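Local coordinates for uncharacterized conserved protein YndB, AHSA1/START domain (Micromonospora chersina, PDB 6V04) that is of unknown function but, as a START/Bet v1-like protein encoded in the dynemicin biosynthetic locus, is probably involved in making dynemicin, at residues L77-S82 with V92-T97; H163-E168 with V227-G232; F197-W202 with L210-E215. All blocks are in the same frame, centred on the assembly; numbering follows the deposited sequence.

Overall arrangement
Contact 1 belongs to one seven-stranded antiparallel sheet; contact 3 lies in a second, on which the loop of contact 2 packs, and both sheets have the strand order 1-7-6-5-4-3-2. Each is followed by a long helix, 116-139 or 252-277, so the chain reads as two apparently START/Bet v1-like halves in series. Contact 1 comes first and is remote: its centre lies about 32 Å from that of contact 2 and about 39 Å from that of contact 3. Contacts 2 and 3 have centres about 17 Å apart and touch. The hairpin of contact 3 falls between the two segments of contact 2, and its strand 209-214 pairs with strand 223-230, so local pairing and a longer-range loop contact build the same half.

Contact 1 (L77-S82 with V92-T97); sequences LLFRWS and VGWTLT
Val92, Trp94 and Phe79 carry most of this contact, an antiparallel beta hairpin of strands 76-83 and 90-98 in the first START/Bet v1-like half. Phe79 and Val92 form a hydrogen-bonded pair, as do Leu77 and Trp94; Leu77 N, for example, lies 2.8 Å from Trp94 O. All four side chains leave the same face of the sheet. Val92 lies against two rings: its CB is 3.9 Å from the Phe79 ring centroid, over the face, while its CG2 sits 3.8 Å from the centroid of the five-membered ring of Trp81, again a CH-pi contact. Chi1 of 54° sets Phe79 CG between backbone N and carbonyl carbon, and from there the ring lies against Val92. Further out, the ring turns an edge to the face of Trp94, with planes at 85° and CZ 3.9 Å from Trp94 CE2. An alanine in place of Phe79 would probably leave Val92 CG1 and this face of Trp94 without their aromatic neighbour and open a gap in the buried layer. Phe41 and Trp126 also meet the Trp94 indole. Across the hairpin, Leu77 places its CD1 methyl 3.6 Å from Trp94 CE3.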
loop_
_atom_site.group_PDB
_atom_site.type_symbol
_atom_site.label_atom_id
_atom_site.label_comp_id
_atom_site.label_asym_id
_atom_site.label_seq_id
_atom_site.Cartn_x
_atom_site.Cartn_y
_atom_site.Cartn_z
ATOM N N LEU A 77 -16.172 4.415 13.122
ATOM C CA LEU A 77 -14.983 3.653 13.454
ATOM C C LEU A 77 -13.802 4.607 13.430
ATOM O O LEU A 77 -13.615 5.320 12.443
ATOM C CB LEU A 77 -14.748 2.534 12.433
ATOM C CG LEU A 77 -15.841 1.478 12.322
ATOM C CD1 LEU A 77 -15.721 0.739 10.999
ATOM C CD2 LEU A 77 -15.725 0.513 13.476
ATOM N N LEU A 78 -13.013 4.618 14.500
ATOM C CA LEU A 78 -11.800 5.419 14.576
ATOM C C LEU A 78 -10.634 4.486 14.846
ATOM O O LEU A 78 -10.641 3.760 15.848
ATOM C CB LEU A 78 -11.902 6.471 15.678
ATOM C CG LEU A 78 -13.117 7.371 15.521
ATOM C CD1 LEU A 78 -13.224 8.310 16.708
ATOM C CD2 LEU A 78 -13.024 8.161 14.243
ATOM N N PHE A 79 -9.624 4.544 13.986
ATOM C CA PHE A 79 -8.493 3.638 14.090
ATOM C C PHE A 79 -7.255 4.265 13.471
ATOM O O PHE A 79 -7.315 5.282 12.777
ATOM C CB PHE A 79 -8.812 2.274 13.443
ATOM C CG PHE A 79 -9.297 2.349 12.011
ATOM C CD1 PHE A 79 -10.642 2.521 11.726
ATOM C CD2 PHE A 79 -8.419 2.198 10.956
ATOM C CE1 PHE A 79 -11.086 2.571 10.411
ATOM C CE2 PHE A 79 -8.865 2.253 9.643
ATOM C CZ PHE A 79 -10.196 2.436 9.376
ATOM N N ARG A 80 -6.119 3.653 13.776
ATOM C CA ARG A 80 -4.823 4.032 13.241
ATOM C C ARG A 80 -4.267 2.851 12.459
ATOM O O ARG A 80 -4.500 1.694 12.822
ATOM C CB ARG A 80 -3.878 4.421 14.373
ATOM C CG ARG A 80 -4.279 5.716 15.049
ATOM C CD ARG A 80 -3.603 5.867 16.386
ATOM N NE ARG A 80 -4.168 4.967 17.389
ATOM C CZ ARG A 80 -3.530 3.947 17.958
ATOM N NH1 ARG A 80 -2.271 3.660 17.643
ATOM N NH2 ARG A 80 -4.156 3.219 18.874
ATOM N N TRP A 81 -3.544 3.122 11.376
ATOM C CA TRP A 81 -2.970 1.990 10.667
ATOM C C TRP A 81 -1.646 2.354 10.012
ATOM O O TRP A 81 -1.274 3.524 9.883
ATOM C CB TRP A 81 -3.982 1.415 9.673
ATOM C CG TRP A 81 -4.325 2.170 8.412
ATOM C CD1 TRP A 81 -3.737 3.278 7.893
ATOM C CD2 TRP A 81 -5.360 1.801 7.496
ATOM N NE1 TRP A 81 -4.355 3.640 6.718
ATOM C CE2 TRP A 81 -5.348 2.736 6.448
ATOM C CE3 TRP A 81 -6.290 0.756 7.462
ATOM C CZ2 TRP A 81 -6.236 2.663 5.370
ATOM C CZ3 TRP A 81 -7.173 0.686 6.395
ATOM C CH2 TRP A 81 -7.134 1.623 5.363
ATOM N N SER A 82 -0.931 1.297 9.603
ATOM C CA SER A 82 0.412 1.385 9.048
ATOM C C SER A 82 0.474 0.496 7.816
ATOM O O SER A 82 0.312 -0.727 7.931
ATOM C CB SER A 82 1.453 0.939 10.079
ATOM O OG SER A 82 2.739 0.811 9.501
ATOM N N VAL A 92 -7.351 7.288 10.854
ATOM C CA VAL A 92 -8.431 7.032 9.910
ATOM C C VAL A 92 -9.759 7.073 10.653
ATOM O O VAL A 92 -9.877 6.554 11.769
ATOM C CB VAL A 92 -8.241 5.685 9.174
ATOM C CG1 VAL A 92 -9.328 5.470 8.132
ATOM C CG2 VAL A 92 -6.858 5.640 8.501
ATOM N N GLY A 93 -10.753 7.704 10.039
ATOM C CA GLY A 93 -12.098 7.683 10.584
ATOM C C GLY A 93 -13.119 7.338 9.523
ATOM O O GLY A 93 -13.034 7.841 8.400
ATOM N N TRP A 94 -14.055 6.440 9.844
ATOM C CA TRP A 94 -15.196 6.128 8.990
ATOM C C TRP A 94 -16.439 6.525 9.768
ATOM O O TRP A 94 -16.732 5.927 10.807
ATOM C CB TRP A 94 -15.251 4.642 8.634
ATOM C CG TRP A 94 -14.161 4.114 7.769
ATOM C CD1 TRP A 94 -13.137 4.807 7.191
ATOM C CD2 TRP A 94 -13.996 2.745 7.377
ATOM N NE1 TRP A 94 -12.344 3.942 6.456
ATOM C CE2 TRP A 94 -12.853 2.677 6.565
ATOM C CE3 TRP A 94 -14.712 1.568 7.642
ATOM C CZ2 TRP A 94 -12.400 1.481 6.015
ATOM C CZ3 TRP A 94 -14.260 0.382 7.091
ATOM C CH2 TRP A 94 -13.118 0.351 6.288
ATOM N N THR A 95 -17.156 7.538 9.289
ATOM C CA THR A 95 -18.272 8.120 10.026
ATOM C C THR A 95 -19.531 8.062 9.177
ATOM O O THR A 95 -19.513 8.466 8.009
ATOM C CB THR A 95 -17.960 9.562 10.431
ATOM O OG1 THR A 95 -16.696 9.590 11.109
ATOM C CG2 THR A 95 -19.060 10.139 11.332
ATOM N N LEU A 96 -20.612 7.552 9.762
ATOM C CA LEU A 96 -21.892 7.424 9.081
ATOM C C LEU A 96 -22.843 8.511 9.544
ATOM O O LEU A 96 -23.005 8.729 10.749
ATOM C CB LEU A 96 -22.542 6.075 9.358
ATOM C CG LEU A 96 -21.793 4.861 8.830
ATOM C CD1 LEU A 96 -22.644 3.630 9.035
ATOM C CD2 LEU A 96 -21.413 5.042 7.366
ATOM N N THR A 97 -23.502 9.152 8.588
ATOM C CA THR A 97 -24.583 10.079 8.879
ATOM C C THR A 97 -25.803 9.665 8.074
ATOM O O THR A 97 -25.718 9.486 6.854
ATOM C CB THR A 97 -24.177 11.521 8.567
ATOM O OG1 THR A 97 -23.849 11.655 7.183
ATOM C CG2 THR A 97 -22.961 11.908 9.389
#

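Contact 2 (H163-E168 with V227-G232); sequences HPLREE and VRTEPG
His163 and Thr229 reach toward each other tip to tip. The imidazole presents its edge, and Thr229 OG1 lies close to the ring plane, 3.1 Å from His163 CE1 and 3.2 Å from His163 NE2. At another point on its rim the ring is held from within its own segment: Leu165 N donates to His163 ND1 over 3.1 Å, with an N-H...N angle of 166° and the donor only 3° out of the ring plane. Chi1 of -166° sets His163 CG anti to the backbone N; the bond at ND1 would then be expected to limit turning of the ring about CB-CG, and so to keep the CE1-NE2 edge turned to the threonine. Segment 163-168 is part of the irregular connection between strand 151-157 and helix 170-173 in the second, apparently START/Bet v1-like, half, and it packs on one face of strand 223-230, from which Val227 and Thr229 both project. Leu165 forks over these two residues. The Leu165 and Val227 side chains cross obliquely, with Leu165 CD2 3.9 Å from Val227 CG1, whereas Leu165 and Thr229 meet tip to tip, Leu165 CD1 lying 3.8 Å from Thr229 OG1 and about as near CG2. Pro164 also meets that threonine methyl tip to tip, its CG 3.8 Å from Thr229 CG2, so the branched tip of Thr229 has three residues of the loop around it. Leu238 of the neighbouring strand 236-243 touches Pro164, Val227 and Thr229. Beyond His163 the guanidinium of Arg166 lies with one face over His163 CB, and its NE forms a salt bridge to Glu207.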
loop_
_atom_site.group_PDB
_atom_site.type_symbol
_atom_site.label_atom_id
_atom_site.label_comp_id
_atom_site.label_asym_id
_atom_site.label_seq_id
_atom_site.Cartn_x
_atom_site.Cartn_y
_atom_site.Cartn_z
ATOM N N HIS A 163 22.100 7.283 4.653
ATOM C CA HIS A 163 21.054 7.568 3.686
ATOM C C HIS A 163 20.943 6.399 2.716
ATOM O O HIS A 163 21.971 5.844 2.312
ATOM C CB HIS A 163 21.371 8.877 2.933
ATOM C CG HIS A 163 20.215 9.435 2.163
ATOM N ND1 HIS A 163 19.697 8.820 1.044
ATOM C CD2 HIS A 163 19.502 10.573 2.329
ATOM C CE1 HIS A 163 18.690 9.534 0.576
ATOM N NE2 HIS A 163 18.556 10.609 1.334
ATOM N N PRO A 164 19.724 6.009 2.324
ATOM C CA PRO A 164 19.559 4.793 1.501
ATOM C C PRO A 164 19.977 4.948 0.042
ATOM O O PRO A 164 20.120 3.926 -0.645
ATOM C CB PRO A 164 18.054 4.502 1.604
ATOM C CG PRO A 164 17.453 5.858 1.889
ATOM C CD PRO A 164 18.419 6.504 2.807
ATOM N N LEU A 165 20.133 6.171 -0.469
ATOM C CA LEU A 165 20.354 6.373 -1.893
ATOM C C LEU A 165 21.775 6.843 -2.168
ATOM O O LEU A 165 22.010 7.950 -2.677
ATOM C CB LEU A 165 19.319 7.346 -2.473
ATOM C CG LEU A 165 17.879 6.838 -2.357
ATOM C CD1 LEU A 165 16.913 7.799 -3.046
ATOM C CD2 LEU A 165 17.748 5.424 -2.947
ATOM N N ARG A 166 22.739 5.983 -1.845
ATOM C CA ARG A 166 24.147 6.200 -2.133
ATOM C C ARG A 166 24.696 4.939 -2.772
ATOM O O ARG A 166 24.266 3.833 -2.437
ATOM C CB ARG A 166 24.944 6.501 -0.880
ATOM C CG ARG A 166 24.502 7.760 -0.134
ATOM C CD ARG A 166 25.168 7.808 1.215
ATOM N NE ARG A 166 24.826 9.018 1.968
ATOM C CZ ARG A 166 24.906 9.114 3.287
ATOM N NH1 ARG A 166 25.327 8.080 4.008
ATOM N NH2 ARG A 166 24.565 10.248 3.887
ATOM N N GLU A 167 25.657 5.101 -3.683
ATOM C CA GLU A 167 26.205 3.900 -4.305
ATOM C C GLU A 167 26.733 2.952 -3.245
ATOM O O GLU A 167 26.614 1.726 -3.388
ATOM C CB GLU A 167 27.300 4.259 -5.307
ATOM C CG GLU A 167 26.773 4.693 -6.679
ATOM C CD GLU A 167 25.974 3.605 -7.404
ATOM O OE1 GLU A 167 25.927 2.451 -6.917
ATOM O OE2 GLU A 167 25.392 3.907 -8.470
ATOM N N GLU A 168 27.273 3.494 -2.158
ATOM C CA GLU A 168 27.874 2.688 -1.109
ATOM C C GLU A 168 26.880 2.218 -0.049
ATOM O O GLU A 168 27.290 1.499 0.869
ATOM C CB GLU A 168 29.020 3.465 -0.445
ATOM C CG GLU A 168 28.617 4.631 0.454
ATOM C CD GLU A 168 28.537 5.964 -0.269
ATOM O OE1 GLU A 168 28.475 5.986 -1.519
ATOM O OE2 GLU A 168 28.553 7.003 0.430
ATOM N N VAL A 227 12.591 4.820 -6.791
ATOM C CA VAL A 227 12.804 4.972 -5.357
ATOM C C VAL A 227 13.205 6.423 -5.112
ATOM O O VAL A 227 14.035 6.974 -5.843
ATOM C CB VAL A 227 13.900 4.015 -4.854
ATOM C CG1 VAL A 227 14.108 4.164 -3.349
ATOM C CG2 VAL A 227 13.556 2.582 -5.201
ATOM N N ARG A 228 12.614 7.045 -4.102
ATOM C CA ARG A 228 12.896 8.443 -3.824
ATOM C C ARG A 228 12.939 8.660 -2.325
ATOM O O ARG A 228 12.332 7.915 -1.557
ATOM C CB ARG A 228 11.841 9.358 -4.460
ATOM C CG ARG A 228 11.493 8.979 -5.887
ATOM C CD ARG A 228 10.983 10.153 -6.705
ATOM N NE ARG A 228 10.280 9.698 -7.904
ATOM C CZ ARG A 228 10.860 9.087 -8.935
ATOM N NH1 ARG A 228 12.164 8.837 -8.930
ATOM N NH2 ARG A 228 10.128 8.711 -9.977
ATOM N N THR A 229 13.660 9.695 -1.914
ATOM C CA THR A 229 13.617 10.157 -0.536
ATOM C C THR A 229 13.166 11.610 -0.518
ATOM O O THR A 229 13.564 12.410 -1.367
ATOM C CB THR A 229 14.979 10.000 0.152
ATOM O OG1 THR A 229 16.005 10.570 -0.668
ATOM C CG2 THR A 229 15.275 8.549 0.411
ATOM N N GLU A 230 12.289 11.930 0.427
ATOM C CA GLU A 230 11.790 13.285 0.604
ATOM C C GLU A 230 12.106 13.719 2.027
ATOM O O GLU A 230 11.676 13.044 2.979
ATOM C CB GLU A 230 10.284 13.368 0.342
ATOM C CG GLU A 230 9.729 14.754 0.606
ATOM C CD GLU A 230 8.365 14.996 -0.015
ATOM O OE1 GLU A 230 8.036 14.338 -1.024
ATOM O OE2 GLU A 230 7.621 15.851 0.510
ATOM N N PRO A 231 12.830 14.812 2.241
ATOM C CA PRO A 231 13.158 15.209 3.610
ATOM C C PRO A 231 11.974 15.851 4.308
ATOM O O PRO A 231 11.082 16.425 3.676
ATOM C CB PRO A 231 14.308 16.208 3.429
ATOM C CG PRO A 231 14.178 16.713 2.040
ATOM C CD PRO A 231 13.482 15.667 1.231
ATOM N N GLY A 232 11.977 15.733 5.632
ATOM C CA GLY A 232 10.942 16.340 6.446
ATOM C C GLY A 232 11.377 16.460 7.888
ATOM O O GLY A 232 12.312 15.788 8.332
#

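Contact 3 (F197-W202 with L210-E215); sequences FTLRDW and LTFAVE
Glu215 and Thr198 lie side by side, pointing the same way, where strands 196-205 and 209-214 form an antiparallel hairpin. From the root outward, Glu215 CB is 3.8 Å from Thr198 O, the same carbonyl that accepts a bond from Glu215 N. CG, set beside the backbone N by chi1 of -61°, stays near Thr198 O and then approaches Arg200 CG. The chain then runs extended, so CD lies against Thr198 CG2 and OE1 comes within 3.5 Å of Thr198 CB. OE2 goes to Arg200, forming a salt bridge with NE at 2.9 Å; the hydrogen bond in it is weak, its N-H...O angle being 122°, and the guanidinium and carboxylate planes are almost perpendicular. A water joins Thr198 N to Glu215 O.

Further along, Arg200 and Ala213 form a hydrogen-bonded pair. Past them strand 196-205 carries a beta bulge: Asp201 and Trp202 together stand opposite Phe212 before Gln203 bonds to Thr211. Asp201 has positive phi (57°), and a second water links its O to Thr211 OG1. From the bulge itself, the indole of Trp202 takes Leu210 CD1 squarely over its six-membered ring, 3.5 Å from the centroid. Its CZ3 lies 3.9 Å from Phe212 CD2, though these two rings are slid apart and barely overlap. Leu199 crosses Phe212 at about a right angle and lays CD1 over the ring face, 4.1 Å from the centroid. Trp202 NE1 bonds to Glu167 OE2.

The bridge from Glu215 to the exposed, poorly ordered Arg200, with its strongly bent bond, thus probably adds little directional hold, whereas the Leu199, Phe212, Trp202 and Leu210 cluster depends on close apolar packing.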
loop_
_atom_site.group_PDB
_atom_site.type_symbol
_atom_site.label_atom_id
_atom_site.label_comp_id
_atom_site.label_asym_id
_atom_site.label_seq_id
_atom_site.Cartn_x
_atom_site.Cartn_y
_atom_site.Cartn_z
ATOM N N PHE A 197 16.366 -12.002 -11.274
ATOM C CA PHE A 197 15.844 -11.156 -12.332
ATOM C C PHE A 197 16.921 -10.198 -12.824
ATOM O O PHE A 197 17.688 -9.646 -12.026
ATOM C CB PHE A 197 14.633 -10.355 -11.832
ATOM C CG PHE A 197 13.484 -11.218 -11.427
ATOM C CD1 PHE A 197 13.442 -11.796 -10.169
ATOM C CD2 PHE A 197 12.456 -11.478 -12.312
ATOM C CE1 PHE A 197 12.391 -12.611 -9.797
ATOM C CE2 PHE A 197 11.404 -12.295 -11.950
ATOM C CZ PHE A 197 11.368 -12.863 -10.687
ATOM N N THR A 198 16.953 -9.984 -14.136
ATOM C CA THR A 198 17.887 -9.034 -14.729
ATOM C C THR A 198 17.485 -7.593 -14.409
ATOM O O THR A 198 16.337 -7.184 -14.628
ATOM C CB THR A 198 17.943 -9.224 -16.236
ATOM O OG1 THR A 198 18.395 -10.550 -16.541
ATOM C CG2 THR A 198 18.893 -8.215 -16.861
ATOM N N LEU A 199 18.449 -6.816 -13.937
ATOM C CA LEU A 199 18.263 -5.406 -13.618
ATOM C C LEU A 199 18.953 -4.596 -14.708
ATOM O O LEU A 199 20.095 -4.898 -15.076
ATOM C CB LEU A 199 18.846 -5.102 -12.238
ATOM C CG LEU A 199 18.562 -3.725 -11.640
ATOM C CD1 LEU A 199 18.635 -3.775 -10.130
ATOM C CD2 LEU A 199 19.564 -2.722 -12.179
ATOM N N ARG A 200 18.257 -3.590 -15.235
ATOM C CA ARG A 200 18.752 -2.767 -16.331
ATOM C C ARG A 200 18.547 -1.289 -16.010
ATOM O O ARG A 200 17.701 -0.915 -15.194
ATOM C CB ARG A 200 18.038 -3.058 -17.659
ATOM C CG ARG A 200 18.086 -4.502 -18.128
ATOM C CD ARG A 200 19.477 -4.938 -18.577
ATOM N NE ARG A 200 19.409 -5.830 -19.735
ATOM C CZ ARG A 200 20.333 -6.733 -20.055
ATOM N NH1 ARG A 200 21.413 -6.893 -19.301
ATOM N NH2 ARG A 200 20.170 -7.490 -21.133
ATOM N N ASP A 201 19.298 -0.449 -16.721
ATOM C CA ASP A 201 19.085 1.003 -16.709
ATOM C C ASP A 201 19.176 1.593 -15.303
ATOM O O ASP A 201 18.416 2.492 -14.933
ATOM C CB ASP A 201 17.745 1.353 -17.357
ATOM C CG ASP A 201 17.682 0.934 -18.820
ATOM O OD1 ASP A 201 18.727 0.995 -19.499
ATOM O OD2 ASP A 201 16.595 0.538 -19.286
ATOM N N TRP A 202 20.141 1.124 -14.521
ATOM C CA TRP A 202 20.374 1.691 -13.193
ATOM C C TRP A 202 20.782 3.156 -13.304
ATOM O O TRP A 202 21.756 3.479 -13.991
ATOM C CB TRP A 202 21.470 0.890 -12.494
ATOM C CG TRP A 202 21.901 1.379 -11.134
ATOM C CD1 TRP A 202 22.887 2.282 -10.861
ATOM C CD2 TRP A 202 21.380 0.958 -9.869
ATOM N NE1 TRP A 202 23.001 2.463 -9.498
ATOM C CE2 TRP A 202 22.087 1.661 -8.869
ATOM C CE3 TRP A 202 20.378 0.067 -9.482
ATOM C CZ2 TRP A 202 21.839 1.475 -7.519
ATOM C CZ3 TRP A 202 20.127 -0.109 -8.141
ATOM C CH2 TRP A 202 20.849 0.591 -7.174
ATOM N N LEU A 210 16.354 7.091 -7.383
ATOM C CA LEU A 210 16.949 5.921 -8.013
ATOM C C LEU A 210 15.910 5.326 -8.940
ATOM O O LEU A 210 14.774 5.100 -8.519
ATOM C CB LEU A 210 17.378 4.896 -6.957
ATOM C CG LEU A 210 17.682 3.477 -7.443
ATOM C CD1 LEU A 210 18.887 3.480 -8.364
ATOM C CD2 LEU A 210 17.905 2.577 -6.251
ATOM N N THR A 211 16.279 5.082 -10.195
ATOM C CA THR A 211 15.390 4.378 -11.103
ATOM C C THR A 211 16.133 3.205 -11.716
ATOM O O THR A 211 17.354 3.236 -11.904
ATOM C CB THR A 211 14.834 5.284 -12.209
ATOM O OG1 THR A 211 15.890 5.831 -12.999
ATOM C CG2 THR A 211 14.054 6.429 -11.602
ATOM N N PHE A 212 15.379 2.153 -12.000
ATOM C CA PHE A 212 15.915 1.018 -12.738
ATOM C C PHE A 212 14.746 0.195 -13.245
ATOM O O PHE A 212 13.598 0.387 -12.842
ATOM C CB PHE A 212 16.890 0.165 -11.893
ATOM C CG PHE A 212 16.307 -0.371 -10.615
ATOM C CD1 PHE A 212 15.668 -1.595 -10.585
ATOM C CD2 PHE A 212 16.429 0.331 -9.426
ATOM C CE1 PHE A 212 15.142 -2.087 -9.408
ATOM C CE2 PHE A 212 15.898 -0.149 -8.253
ATOM C CZ PHE A 212 15.257 -1.369 -8.234
ATOM N N ALA A 213 15.062 -0.739 -14.134
ATOM C CA ALA A 213 14.081 -1.626 -14.727
ATOM C C ALA A 213 14.408 -3.043 -14.302
ATOM O O ALA A 213 15.576 -3.386 -14.109
ATOM C CB ALA A 213 14.091 -1.520 -16.247
ATOM N N VAL A 214 13.369 -3.846 -14.108
ATOM C CA VAL A 214 13.540 -5.274 -13.837
ATOM C C VAL A 214 12.848 -6.061 -14.941
ATOM O O VAL A 214 11.635 -5.923 -15.157
ATOM C CB VAL A 214 13.005 -5.659 -12.453
ATOM C CG1 VAL A 214 13.236 -7.147 -12.205
ATOM C CG2 VAL A 214 13.681 -4.837 -11.375
ATOM N N GLU A 215 13.630 -6.877 -15.641
ATOM C CA GLU A 215 13.112 -7.723 -16.701
ATOM C C GLU A 215 12.422 -8.927 -16.089
ATOM O O GLU A 215 12.883 -9.467 -15.083
ATOM C CB GLU A 215 14.239 -8.212 -17.606
ATOM C CG GLU A 215 15.011 -7.150 -18.320
ATOM C CD GLU A 215 16.052 -7.738 -19.263
ATOM O OE1 GLU A 215 16.207 -8.981 -19.289
ATOM O OE2 GLU A 215 16.712 -6.953 -19.969
HETATM O O HOH W 1 14.917 -11.309 -15.653
HETATM O O HOH W 2 16.403 4.172 -15.066
#